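Local coordinates for DUF3829 domain-containing protein (Bacteroides thetaiotaomicron, PDB 3RH3), which is of unknown function, an all-helical DUF3829-like protein whose precursor is probably a lipoprotein of the bacterial cell envelope, at residues I19-M24 against L71-Y76; R30-A35 against G91-R96; L128-S133 against Y181-A186; L160-M165 against E207-V212; M165-M170 against K220-F225. All blocks are in the same frame, centred on the assembly; numbering follows the deposited sequence.

Contact 1. Residues I19-M24 against L71-Y76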
# COMPACT_ATOMS: atom_id res chain seq x y z
N ILE A 19 12.59 10.46 -4.33
CA ILE A 19 12.57 9.03 -4.67
C ILE A 19 13.11 8.22 -3.48
O ILE A 19 12.46 7.26 -3.07
CB ILE A 19 13.34 8.75 -6.00
CG1 ILE A 19 12.70 9.49 -7.22
CG2 ILE A 19 13.48 7.24 -6.30
CD1 ILE A 19 11.21 9.27 -7.41
N ASN A 20 14.29 8.63 -2.93
CA ASN A 20 14.89 7.96 -1.78
C ASN A 20 13.95 8.01 -0.56
O ASN A 20 13.85 7.03 0.17
CB ASN A 20 16.26 8.55 -1.43
CG ASN A 20 16.74 8.08 -0.08
OD1 ASN A 20 16.76 6.87 0.21
ND2 ASN A 20 17.03 9.01 0.82
N TYR A 21 13.27 9.15 -0.34
CA TYR A 21 12.33 9.25 0.77
C TYR A 21 11.20 8.23 0.59
O TYR A 21 10.84 7.53 1.55
CB TYR A 21 11.75 10.68 0.91
CG TYR A 21 10.90 10.79 2.15
CD1 TYR A 21 11.47 11.08 3.39
CD2 TYR A 21 9.54 10.49 2.12
CE1 TYR A 21 10.69 11.17 4.54
CE2 TYR A 21 8.76 10.54 3.27
CZ TYR A 21 9.34 10.88 4.48
OH TYR A 21 8.59 10.96 5.62
N TYR A 22 10.64 8.14 -0.63
CA TYR A 22 9.60 7.16 -0.96
C TYR A 22 10.09 5.72 -0.69
O TYR A 22 9.36 4.94 -0.09
CB TYR A 22 9.12 7.29 -2.42
CG TYR A 22 8.27 6.12 -2.89
CD1 TYR A 22 6.94 6.00 -2.49
CD2 TYR A 22 8.80 5.13 -3.72
CE1 TYR A 22 6.16 4.92 -2.90
CE2 TYR A 22 8.02 4.04 -4.13
CZ TYR A 22 6.70 3.95 -3.73
OH TYR A 22 5.93 2.88 -4.11
N HIS A 23 11.31 5.38 -1.12
CA HIS A 23 11.88 4.04 -0.91
C HIS A 23 12.02 3.71 0.57
O HIS A 23 11.69 2.58 0.97
CB HIS A 23 13.22 3.88 -1.64
CG HIS A 23 13.05 3.75 -3.12
ND1 HIS A 23 14.08 4.05 -3.99
CD2 HIS A 23 11.97 3.34 -3.84
CE1 HIS A 23 13.60 3.82 -5.20
NE2 HIS A 23 12.33 3.41 -5.17
N MSE A 24 12.45 4.70 1.39
CA MSE A 24 12.61 4.53 2.83
C MSE A 24 11.25 4.35 3.49
O MSE A 24 11.13 3.53 4.40
CB MSE A 24 13.37 5.71 3.45
CG MSE A 24 14.86 5.69 3.12
SE MSE A 24 15.82 7.27 3.76
CE MSE A 24 15.81 6.90 5.67
N LEU A 71 12.75 9.23 8.95
CA LEU A 71 11.63 9.60 8.07
C LEU A 71 11.25 11.07 8.20
O LEU A 71 10.20 11.46 7.68
CB LEU A 71 10.40 8.73 8.35
CG LEU A 71 10.59 7.24 8.12
CD1 LEU A 71 9.64 6.45 8.96
CD2 LEU A 71 10.53 6.89 6.64
N ASP A 72 12.07 11.89 8.89
CA ASP A 72 11.85 13.32 9.02
C ASP A 72 11.97 13.92 7.62
O ASP A 72 13.02 13.78 7.00
CB ASP A 72 12.84 13.95 10.03
CG ASP A 72 12.56 15.40 10.40
OD1 ASP A 72 11.40 15.85 10.23
OD2 ASP A 72 13.48 16.06 10.91
N PRO A 73 10.88 14.44 7.03
CA PRO A 73 10.98 14.89 5.62
C PRO A 73 11.69 16.23 5.50
O PRO A 73 11.39 17.14 6.27
CB PRO A 73 9.53 14.96 5.16
CG PRO A 73 8.69 14.70 6.37
CD PRO A 73 9.53 14.65 7.58
N GLY A 74 12.64 16.31 4.57
CA GLY A 74 13.43 17.52 4.31
C GLY A 74 12.74 18.51 3.41
O GLY A 74 11.61 18.27 2.99
N ASP A 75 13.41 19.62 3.07
CA ASP A 75 12.80 20.71 2.31
C ASP A 75 12.72 20.46 0.81
O ASP A 75 12.28 21.36 0.08
CB ASP A 75 13.43 22.09 2.61
CG ASP A 75 14.91 22.25 2.43
OD1 ASP A 75 15.52 21.44 1.69
OD2 ASP A 75 15.46 23.20 3.01
N TYR A 76 13.04 19.23 0.36
CA TYR A 76 12.79 18.79 -1.02
C TYR A 76 11.23 18.64 -1.17
O TYR A 76 10.72 18.54 -2.28
CB TYR A 76 13.56 17.49 -1.39
CG TYR A 76 13.66 16.50 -0.24
CD1 TYR A 76 12.64 15.59 0.01
CD2 TYR A 76 14.76 16.49 0.61
CE1 TYR A 76 12.71 14.70 1.08
CE2 TYR A 76 14.84 15.61 1.68
CZ TYR A 76 13.80 14.73 1.93
OH TYR A 76 13.89 13.88 3.01
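Y21 reaches out of its helix into the loop 71-76 and gives its phenol proton to the carbonyl of L71, with OH and O 2.7 Å apart. The oxygen sits at the edge of the Y21 ring, in its plane, and the C=O...donor angle of 141° puts the hydroxyl well to one side of the carbonyl direction. CB of Y21 points toward the loop, and CG stands anti to the backbone N (chi1 -174°). This is the tight, buried part: the ring of P73 closes on the phenol, its CB 4.0 Å from Y21 CE1. Y76 crosses Y21 at about a right angle, its hydroxyl 3.7 Å from Y21 CD1. That hydroxyl also receives the backbone N-H of G74, N to OH 3.1 Å, which ties the loop back onto its own tyrosine. The other flank is looser. There M24, a selenomethionine, offers only its CB and backbone to CD2 of L71, at 4.4 Å from CB, while D72 is exposed, its CB pointing away from the helix. The loop lies over one face of helix 10-32 just ahead of helix 79-111, whose L85 and Y89 also touch Y21, with F77 set edge-to-face against its ring.

Contact 2. Residues R30-A35 against G91-R96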
# COMPACT_ATOMS: atom_id res chain seq x y z
N ARG A 30 6.38 -1.28 5.12
CA ARG A 30 6.29 -2.73 4.87
C ARG A 30 6.70 -3.52 6.12
O ARG A 30 6.22 -4.62 6.32
CB ARG A 30 7.14 -3.15 3.65
N HIS A 31 7.54 -2.92 6.99
CA HIS A 31 8.01 -3.59 8.20
C HIS A 31 7.08 -3.36 9.41
O HIS A 31 6.88 -4.31 10.17
CB HIS A 31 9.44 -3.14 8.55
CG HIS A 31 10.08 -3.93 9.65
ND1 HIS A 31 10.34 -3.37 10.90
CD2 HIS A 31 10.52 -5.21 9.65
CE1 HIS A 31 10.92 -4.32 11.61
NE2 HIS A 31 11.05 -5.45 10.91
N VAL A 32 6.55 -2.14 9.60
CA VAL A 32 5.76 -1.83 10.79
C VAL A 32 4.23 -1.90 10.57
O VAL A 32 3.50 -2.10 11.54
CB VAL A 32 6.15 -0.45 11.41
CG1 VAL A 32 7.65 -0.36 11.65
CG2 VAL A 32 5.67 0.73 10.56
N ALA A 33 3.75 -1.71 9.35
CA ALA A 33 2.30 -1.71 9.08
C ALA A 33 1.94 -2.76 8.06
O ALA A 33 1.11 -2.50 7.18
CB ALA A 33 1.86 -0.33 8.61
N ASN A 34 2.55 -3.94 8.17
CA ASN A 34 2.28 -5.04 7.25
C ASN A 34 0.95 -5.69 7.64
O ASN A 34 0.78 -6.12 8.79
CB ASN A 34 3.44 -6.04 7.26
CG ASN A 34 3.20 -7.26 6.42
OD1 ASN A 34 3.06 -8.37 6.93
ND2 ASN A 34 3.13 -7.09 5.11
N ALA A 35 -0.01 -5.72 6.70
CA ALA A 35 -1.35 -6.30 6.90
C ALA A 35 -1.31 -7.75 7.36
O ALA A 35 -2.11 -8.10 8.21
CB ALA A 35 -2.14 -6.21 5.63
N GLY A 91 0.53 9.42 13.79
CA GLY A 91 -0.72 8.71 13.96
C GLY A 91 -0.50 7.23 13.76
O GLY A 91 -0.87 6.41 14.61
N LEU A 92 0.17 6.88 12.66
CA LEU A 92 0.46 5.48 12.36
C LEU A 92 1.11 4.77 13.58
O LEU A 92 0.54 3.79 14.06
CB LEU A 92 1.33 5.36 11.11
CG LEU A 92 1.60 3.94 10.66
CD1 LEU A 92 1.26 3.77 9.21
CD2 LEU A 92 3.04 3.55 10.94
N PHE A 93 2.26 5.28 14.09
CA PHE A 93 2.99 4.68 15.22
C PHE A 93 2.18 4.65 16.52
O PHE A 93 2.30 3.69 17.28
CB PHE A 93 4.35 5.36 15.43
CG PHE A 93 5.33 5.04 14.32
CD1 PHE A 93 5.80 3.74 14.13
CD2 PHE A 93 5.80 6.03 13.47
CE1 PHE A 93 6.68 3.44 13.08
CE2 PHE A 93 6.68 5.73 12.43
CZ PHE A 93 7.11 4.44 12.24
N ASN A 94 1.33 5.68 16.75
CA ASN A 94 0.47 5.77 17.92
C ASN A 94 -0.59 4.64 17.89
O ASN A 94 -0.74 3.91 18.88
CB ASN A 94 -0.19 7.17 17.98
CG ASN A 94 -1.38 7.35 18.91
OD1 ASN A 94 -2.42 7.89 18.50
ND2 ASN A 94 -1.25 6.96 20.17
N VAL A 95 -1.29 4.48 16.76
CA VAL A 95 -2.32 3.44 16.66
C VAL A 95 -1.64 2.03 16.64
O VAL A 95 -2.20 1.11 17.22
CB VAL A 95 -3.36 3.62 15.52
CG1 VAL A 95 -4.10 4.95 15.66
CG2 VAL A 95 -2.75 3.49 14.14
N ARG A 96 -0.40 1.91 16.11
CA ARG A 96 0.33 0.64 16.12
C ARG A 96 0.67 0.22 17.55
O ARG A 96 0.51 -0.95 17.89
CB ARG A 96 1.61 0.73 15.28
CG ARG A 96 2.33 -0.59 15.16
CD ARG A 96 3.59 -0.44 14.36
NE ARG A 96 4.25 -1.72 14.17
CZ ARG A 96 5.22 -2.18 14.95
NH1 ARG A 96 5.66 -1.45 15.97
NH2 ARG A 96 5.77 -3.36 14.71
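The carbonyl of V32, at the end of helix 10-32, takes the side-chain N-H of R96, with NE 2.8 Å from O. The bond is bent, 139° at the hydrogen, and the oxygen lies 19° out of the guanidinium plane. R96 gets there by stretching: its chain is extended from CG to NE, and CD passes 3.3 Å from the V32 oxygen on the way. V32 CB lies over one face of the guanidinium, 3.6 Å from NE, so the same valine accepts the bond and packs on one face near NE. The apolar half hangs on the CG2 branch of V32, which touches CD2 of L92 at 3.9 Å and CE1 of F93 at 3.8 Å. CD2 of L92 in turn sits over the centre of the F93 ring. A33, the first residue to leave helical geometry, adds its CB against L92 CD1. The contact joins the end of helix 10-32 and the turn after it to helix 79-111, with L132 and Y135 of helix 115-154 packed against L92, and K136 from the same helix bonded to the carbonyl of A33.

Contact 3. Residues L128-S133 against Y181-A186. With EDO (1,2-ethanediol), chain D.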
# COMPACT_ATOMS: atom_id res chain seq x y z
N LEU A 128 -8.55 -0.16 15.33
CA LEU A 128 -7.16 0.30 15.23
C LEU A 128 -6.46 -0.22 13.97
O LEU A 128 -5.69 0.53 13.38
CB LEU A 128 -6.35 -0.05 16.48
CG LEU A 128 -6.70 0.74 17.75
CD1 LEU A 128 -6.20 0.04 18.98
CD2 LEU A 128 -6.18 2.17 17.69
N SER A 129 -6.76 -1.47 13.54
CA SER A 129 -6.16 -2.05 12.35
C SER A 129 -6.55 -1.27 11.09
O SER A 129 -5.74 -1.12 10.19
CB SER A 129 -6.54 -3.52 12.21
OG SER A 129 -7.93 -3.72 12.03
N VAL A 130 -7.79 -0.74 11.05
CA VAL A 130 -8.29 0.04 9.92
C VAL A 130 -7.59 1.41 9.93
O VAL A 130 -7.09 1.84 8.89
CB VAL A 130 -9.84 0.15 9.94
CG1 VAL A 130 -10.34 1.09 8.85
CG2 VAL A 130 -10.46 -1.22 9.77
N GLU A 131 -7.49 2.03 11.12
CA GLU A 131 -6.79 3.31 11.32
C GLU A 131 -5.34 3.21 10.85
O GLU A 131 -4.89 4.06 10.07
CB GLU A 131 -6.84 3.74 12.80
CG GLU A 131 -8.21 4.22 13.24
CD GLU A 131 -8.23 4.98 14.55
OE1 GLU A 131 -7.61 6.07 14.61
OE2 GLU A 131 -8.89 4.52 15.50
N LEU A 132 -4.64 2.11 11.22
CA LEU A 132 -3.25 1.86 10.81
C LEU A 132 -3.14 1.76 9.27
O LEU A 132 -2.20 2.31 8.68
CB LEU A 132 -2.75 0.58 11.47
CG LEU A 132 -1.26 0.27 11.34
CD1 LEU A 132 -0.42 1.22 12.17
CD2 LEU A 132 -0.97 -1.08 11.91
N SER A 133 -4.10 1.08 8.65
CA SER A 133 -4.18 0.90 7.21
C SER A 133 -4.44 2.24 6.50
O SER A 133 -3.82 2.50 5.48
CB SER A 133 -5.26 -0.12 6.88
OG SER A 133 -5.17 -0.46 5.51
N TYR A 181 -8.26 -3.91 0.44
CA TYR A 181 -8.75 -5.26 0.59
C TYR A 181 -8.28 -5.89 1.91
O TYR A 181 -9.08 -6.54 2.59
CB TYR A 181 -8.34 -6.13 -0.60
CG TYR A 181 -8.83 -7.54 -0.46
CD1 TYR A 181 -10.16 -7.87 -0.73
CD2 TYR A 181 -8.00 -8.54 0.06
CE1 TYR A 181 -10.66 -9.13 -0.45
CE2 TYR A 181 -8.48 -9.83 0.29
CZ TYR A 181 -9.81 -10.13 0.00
OH TYR A 181 -10.28 -11.38 0.29
N SER A 182 -6.99 -5.71 2.27
CA SER A 182 -6.29 -6.29 3.42
C SER A 182 -6.90 -6.00 4.82
O SER A 182 -6.35 -6.44 5.81
CB SER A 182 -4.84 -5.81 3.43
OG SER A 182 -4.64 -4.55 4.07
N ARG A 183 -7.97 -5.23 4.89
CA ARG A 183 -8.57 -4.83 6.15
C ARG A 183 -9.53 -5.90 6.64
O ARG A 183 -10.72 -5.89 6.32
CB ARG A 183 -9.28 -3.47 6.00
CG ARG A 183 -8.33 -2.37 5.58
CD ARG A 183 -9.04 -1.11 5.17
NE ARG A 183 -8.03 -0.15 4.74
CZ ARG A 183 -8.24 1.14 4.56
NH1 ARG A 183 -9.44 1.67 4.76
NH2 ARG A 183 -7.24 1.93 4.18
N LYS A 184 -8.98 -6.85 7.38
CA LYS A 184 -9.70 -7.95 8.00
C LYS A 184 -10.81 -7.37 8.87
O LYS A 184 -10.58 -6.42 9.60
CB LYS A 184 -8.71 -8.79 8.80
CG LYS A 184 -9.29 -9.93 9.58
CD LYS A 184 -8.17 -10.85 10.03
CE LYS A 184 -8.62 -11.74 11.15
NZ LYS A 184 -9.63 -12.72 10.71
N HIS A 185 -12.05 -7.89 8.69
CA HIS A 185 -13.28 -7.46 9.37
C HIS A 185 -13.82 -6.12 8.83
O HIS A 185 -14.81 -5.61 9.36
CB HIS A 185 -13.07 -7.38 10.88
CG HIS A 185 -14.30 -7.65 11.68
ND1 HIS A 185 -14.78 -8.94 11.85
CD2 HIS A 185 -15.08 -6.79 12.38
CE1 HIS A 185 -15.84 -8.82 12.64
NE2 HIS A 185 -16.06 -7.55 12.99
N ALA A 186 -13.22 -5.57 7.74
CA ALA A 186 -13.63 -4.27 7.24
C ALA A 186 -13.19 -4.01 5.79
O ALA A 186 -12.85 -2.88 5.45
CB ALA A 186 -13.08 -3.17 8.14
C1 EDO D . -12.61 -12.06 9.31
O1 EDO D . -12.62 -11.05 10.33
C2 EDO D . -12.00 -11.55 8.00
O2 EDO D . -12.77 -10.53 7.30
O HOH W 1 -8.45 -4.49 9.58
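R183 and S133 make the direct polar link: NE donates to OG at 3.0 Å, and the bond is bent to 138° at the hydrogen, with OG 27° out of the guanidinium plane. The extended R183 chain, from CG to NE, carries the group to the helix, and S133 OG is also hydrogen-bonded to OD1 of N179, its stronger partner. A lysine in place of R183 has no guanidinium, and S133 OG would probably lose its NE donor while V130 CG1 lost the group it packs near.

A water makes the indirect link, giving one proton to S129 OG at 2.6 Å and the other to the K184 carbonyl at 2.9 Å; S129 OG is also bonded to the carbonyl of Y126. R183 centres an inverse gamma turn and opens a type II beta turn that closes on A186. The turn joins helices 161-181 and 189-207 and sets down beside helix 115-154.

Apolar contact comes from V130, whose CG2 meets A186 CB at 3.7 Å. On the loop's other flank O2 of an ethanediol, probably from the crystallisation liquor, accepts the N-H of H185, N to O2 3.1 Å, while K184 NZ pairs with E46.

Contact 4. Residues L160-M165 against E207-V212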
# COMPACT_ATOMS: atom_id res chain seq x y z
N LEU A 160 11.65 5.22 -23.13
CA LEU A 160 10.47 4.48 -22.65
C LEU A 160 9.86 5.09 -21.38
O LEU A 160 9.21 4.38 -20.60
CB LEU A 160 10.82 3.01 -22.40
CG LEU A 160 11.53 2.30 -23.53
CD1 LEU A 160 12.15 1.04 -23.03
CD2 LEU A 160 10.58 2.01 -24.69
N LYS A 161 10.03 6.41 -21.22
CA LYS A 161 9.49 7.18 -20.09
C LYS A 161 8.01 6.85 -19.85
O LYS A 161 7.67 6.44 -18.73
CB LYS A 161 9.67 8.69 -20.35
CG LYS A 161 9.24 9.62 -19.22
CD LYS A 161 9.18 11.05 -19.71
CE LYS A 161 8.64 11.99 -18.67
NZ LYS A 161 7.44 12.72 -19.17
N ASP A 162 7.15 6.96 -20.89
CA ASP A 162 5.70 6.75 -20.80
C ASP A 162 5.37 5.35 -20.26
O ASP A 162 4.51 5.24 -19.37
CB ASP A 162 5.01 6.96 -22.15
CG ASP A 162 5.07 8.36 -22.74
OD1 ASP A 162 5.52 9.29 -22.02
OD2 ASP A 162 4.65 8.53 -23.91
N GLN A 163 6.07 4.31 -20.79
CA GLN A 163 5.90 2.92 -20.40
C GLN A 163 6.27 2.74 -18.91
O GLN A 163 5.47 2.18 -18.16
CB GLN A 163 6.75 2.00 -21.31
CG GLN A 163 6.23 1.86 -22.76
CD GLN A 163 6.64 2.95 -23.75
OE1 GLN A 163 7.03 4.08 -23.39
NE2 GLN A 163 6.47 2.66 -25.04
N ILE A 164 7.46 3.24 -18.48
CA ILE A 164 7.96 3.16 -17.10
C ILE A 164 7.01 3.88 -16.13
O ILE A 164 6.64 3.31 -15.09
CB ILE A 164 9.42 3.68 -16.99
CG1 ILE A 164 10.37 2.75 -17.78
CG2 ILE A 164 9.87 3.82 -15.51
CD1 ILE A 164 11.59 3.39 -18.37
N MSE A 165 6.63 5.12 -16.47
CA MSE A 165 5.69 5.95 -15.69
C MSE A 165 4.37 5.20 -15.49
O MSE A 165 3.84 5.15 -14.38
CB MSE A 165 5.42 7.31 -16.37
CG MSE A 165 6.63 8.24 -16.43
SE MSE A 165 7.42 8.62 -14.70
CE MSE A 165 6.02 9.79 -14.04
N GLU A 207 -2.27 0.86 -22.68
CA GLU A 207 -2.43 0.08 -23.92
C GLU A 207 -2.33 0.96 -25.18
O GLU A 207 -2.05 0.44 -26.26
CB GLU A 207 -3.79 -0.64 -23.94
CG GLU A 207 -3.88 -1.86 -23.04
CD GLU A 207 -5.30 -2.34 -22.78
OE1 GLU A 207 -6.25 -1.73 -23.32
OE2 GLU A 207 -5.46 -3.30 -22.00
N LYS A 208 -2.56 2.28 -25.05
CA LYS A 208 -2.49 3.23 -26.16
C LYS A 208 -1.12 3.88 -26.30
O LYS A 208 -0.92 4.64 -27.26
CB LYS A 208 -3.56 4.34 -25.97
CG LYS A 208 -4.98 3.91 -26.33
CD LYS A 208 -6.05 4.72 -25.57
CE LYS A 208 -6.12 6.19 -25.94
NZ LYS A 208 -6.69 7.01 -24.84
N ILE A 209 -0.16 3.60 -25.36
CA ILE A 209 1.20 4.17 -25.40
C ILE A 209 1.88 3.70 -26.70
O ILE A 209 1.89 2.49 -26.97
CB ILE A 209 2.07 3.87 -24.15
CG1 ILE A 209 1.48 4.51 -22.88
CG2 ILE A 209 3.50 4.36 -24.36
CD1 ILE A 209 2.15 4.08 -21.60
N PRO A 210 2.37 4.63 -27.55
CA PRO A 210 2.99 4.20 -28.81
C PRO A 210 4.31 3.46 -28.56
O PRO A 210 5.09 3.86 -27.70
CB PRO A 210 3.21 5.51 -29.58
CG PRO A 210 3.29 6.56 -28.52
CD PRO A 210 2.40 6.11 -27.40
N ALA A 211 4.52 2.37 -29.31
CA ALA A 211 5.73 1.56 -29.26
C ALA A 211 6.94 2.37 -29.73
O ALA A 211 6.79 3.27 -30.57
CB ALA A 211 5.55 0.32 -30.12
N VAL A 212 8.12 2.09 -29.17
CA VAL A 212 9.37 2.76 -29.54
C VAL A 212 10.25 1.74 -30.25
O VAL A 212 10.42 0.62 -29.75
CB VAL A 212 10.08 3.40 -28.31
CG1 VAL A 212 11.22 4.31 -28.76
CG2 VAL A 212 9.10 4.18 -27.44
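L160 is the N-cap of helix 161-181, and the irregular chain 207-212 runs alongside this first turn, with CA atoms 6.9 Å apart at D162 and I209 and 7.2 Å at L160 and V212. I209 carries the middle. Its CD1 branch lies 3.4 Å from the backbone oxygen of D162, while its CG2 branch meets D162 CB at 3.7 Å and the amide of Q163 at 3.5 Å from both CD and NE2. Q163 folds over at chi2 (84°), and its NE2 makes a weak, strongly bent bond to the P210 carbonyl, 3.2 Å from NE2 to O. An alanine in place of I209 would probably open a gap beside D162 and leave the Q163 amide freer to turn. Beyond the amide, the side chains of L160 and V212 cross obliquely, CD2 to CG2 3.8 Å. D162, P210 and A211 are exposed, so this is a surface contact. It lays the connection between helices 189-207 and 216-240 over the start of helix 161-181, with F222 of helix 216-240 touching both Q163 and I209.

Contact 5. Residues M165-M170 against K220-F225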
# COMPACT_ATOMS: atom_id res chain seq x y z
N MSE A 165 6.63 5.12 -16.47
CA MSE A 165 5.69 5.95 -15.69
C MSE A 165 4.37 5.20 -15.49
O MSE A 165 3.84 5.15 -14.38
CB MSE A 165 5.42 7.31 -16.37
CG MSE A 165 6.63 8.24 -16.43
SE MSE A 165 7.42 8.62 -14.70
CE MSE A 165 6.02 9.79 -14.04
N ALA A 166 3.83 4.60 -16.58
CA ALA A 166 2.56 3.86 -16.52
C ALA A 166 2.64 2.68 -15.55
O ALA A 166 1.75 2.51 -14.70
CB ALA A 166 2.16 3.38 -17.90
N MSE A 167 3.71 1.89 -15.64
CA MSE A 167 3.87 0.72 -14.77
C MSE A 167 3.98 1.14 -13.32
O MSE A 167 3.29 0.56 -12.49
CB MSE A 167 5.08 -0.12 -15.17
CG MSE A 167 4.85 -0.89 -16.43
SE MSE A 167 6.29 -2.14 -16.84
CE MSE A 167 7.42 -0.95 -17.89
N ARG A 168 4.81 2.15 -13.02
CA ARG A 168 4.95 2.72 -11.68
C ARG A 168 3.57 3.19 -11.13
O ARG A 168 3.24 2.84 -10.00
CB ARG A 168 5.93 3.90 -11.69
CG ARG A 168 7.37 3.48 -11.80
CD ARG A 168 8.31 4.63 -11.46
NE ARG A 168 8.35 4.98 -10.03
CZ ARG A 168 9.00 4.28 -9.10
NH1 ARG A 168 9.65 3.17 -9.42
NH2 ARG A 168 9.00 4.69 -7.83
N LYS A 169 2.78 3.90 -11.90
CA LYS A 169 1.46 4.38 -11.42
C LYS A 169 0.48 3.22 -11.16
O LYS A 169 -0.15 3.20 -10.11
CB LYS A 169 0.83 5.42 -12.36
CG LYS A 169 -0.30 6.17 -11.66
CD LYS A 169 -0.78 7.38 -12.39
CE LYS A 169 -1.75 8.14 -11.52
NZ LYS A 169 -2.03 9.50 -12.06
N MSE A 170 0.42 2.22 -12.07
CA MSE A 170 -0.45 1.05 -11.94
C MSE A 170 -0.07 0.21 -10.74
O MSE A 170 -0.96 -0.21 -10.01
CB MSE A 170 -0.47 0.21 -13.22
CG MSE A 170 -1.22 0.96 -14.34
SE MSE A 170 -1.45 -0.14 -15.89
CE MSE A 170 0.20 0.24 -16.77
N LYS A 220 7.92 -6.35 -24.79
CA LYS A 220 7.35 -7.64 -24.43
C LYS A 220 7.12 -7.71 -22.90
O LYS A 220 6.06 -8.16 -22.47
CB LYS A 220 8.24 -8.80 -24.91
CG LYS A 220 7.61 -10.18 -24.74
CD LYS A 220 8.55 -11.28 -25.21
CE LYS A 220 7.88 -12.63 -25.20
N ASN A 221 8.09 -7.21 -22.10
CA ASN A 221 7.93 -7.25 -20.64
C ASN A 221 6.90 -6.19 -20.18
O ASN A 221 6.21 -6.43 -19.19
CB ASN A 221 9.28 -7.15 -19.91
CG ASN A 221 10.14 -8.39 -20.13
OD1 ASN A 221 9.82 -9.51 -19.68
ND2 ASN A 221 11.23 -8.25 -20.88
N PHE A 222 6.72 -5.09 -20.95
CA PHE A 222 5.67 -4.11 -20.64
C PHE A 222 4.29 -4.76 -20.91
O PHE A 222 3.39 -4.64 -20.08
CB PHE A 222 5.84 -2.81 -21.45
CG PHE A 222 4.73 -1.80 -21.24
CD1 PHE A 222 4.53 -1.22 -20.00
CD2 PHE A 222 3.90 -1.42 -22.29
CE1 PHE A 222 3.50 -0.30 -19.80
CE2 PHE A 222 2.92 -0.47 -22.10
CZ PHE A 222 2.71 0.08 -20.85
N GLN A 223 4.15 -5.47 -22.04
CA GLN A 223 2.91 -6.18 -22.40
C GLN A 223 2.58 -7.24 -21.35
O GLN A 223 1.42 -7.35 -20.99
CB GLN A 223 3.02 -6.82 -23.78
CG GLN A 223 2.99 -5.85 -24.96
CD GLN A 223 3.29 -6.57 -26.28
OE1 GLN A 223 4.11 -7.52 -26.39
NE2 GLN A 223 2.64 -6.10 -27.33
N SER A 224 3.60 -7.95 -20.79
CA SER A 224 3.40 -8.94 -19.73
C SER A 224 2.89 -8.26 -18.47
O SER A 224 2.00 -8.80 -17.82
CB SER A 224 4.68 -9.70 -19.41
OG SER A 224 5.03 -10.55 -20.49
N PHE A 225 3.40 -7.05 -18.17
CA PHE A 225 2.94 -6.24 -17.04
C PHE A 225 1.45 -5.96 -17.19
O PHE A 225 0.70 -6.15 -16.24
CB PHE A 225 3.74 -4.92 -16.88
CG PHE A 225 3.31 -4.08 -15.69
CD1 PHE A 225 2.25 -3.18 -15.79
CD2 PHE A 225 3.98 -4.18 -14.48
CE1 PHE A 225 1.85 -2.43 -14.69
CE2 PHE A 225 3.58 -3.42 -13.38
CZ PHE A 225 2.50 -2.56 -13.49
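M167, a selenomethionine, pushes its side chain between the rings of F222 and F225 like a wedge. Its CG stands over one face of F225, 3.6 Å from the ring centroid and only 15° off the normal, a CH-pi contact slightly offset toward the rim. The same CG lies in the plane of F222 at its edge, 3.6 Å from CD1. One methylene thus fills the hollow between a face and an edge. Farther out, the chain bends at chi3 (-90°), and the methyl CE settles 3.6 Å from CD1 of F222. The selenium makes Met-aromatic contacts with both rings, at the edge of F222 and obliquely to F225, whose centroid is 4.2 Å from SE.

Helices 161-181 and 216-240 run nearly parallel here, the axes of the two short segments at 24° and 11.1 Å apart at closest approach. That wide spacing is spanned by the large side chains.

F225 is the bump that answers from helix 216-240. Its ring reaches across to the opposing backbone, where CZ comes 3.4 Å from the M167 carbonyl oxygen. M170 closes on F225 from a different direction: its CB lies in the ring plane at the edge, and its CE is 3.8 Å from CE1. A166 takes the shallower place at the edge of F222, and I209 touches A166 as well.

Overall arrangement
The five contacts fall into two groups along the helical bundle. Contacts 1 and 2 both use helix 10-32, with centres 18 Å apart, and alternate along the chain. The centres of contacts 2 and 3 are about 11 Å apart, and the two touch through L132 against L92, V95 and R96; contact 3 joins the DUF6845 part to the C-terminal DUF3829-like part. Contacts 4 and 5, both within the latter, share M165 on helix 161-181, with centres only 8 Å apart. They lie about 35 and 29 Å from contact 2, centre to centre. Y22 of contact 1 packs on R168 of contact 5, another link between the two parts, so helix 161-181 and the loop after it connect them.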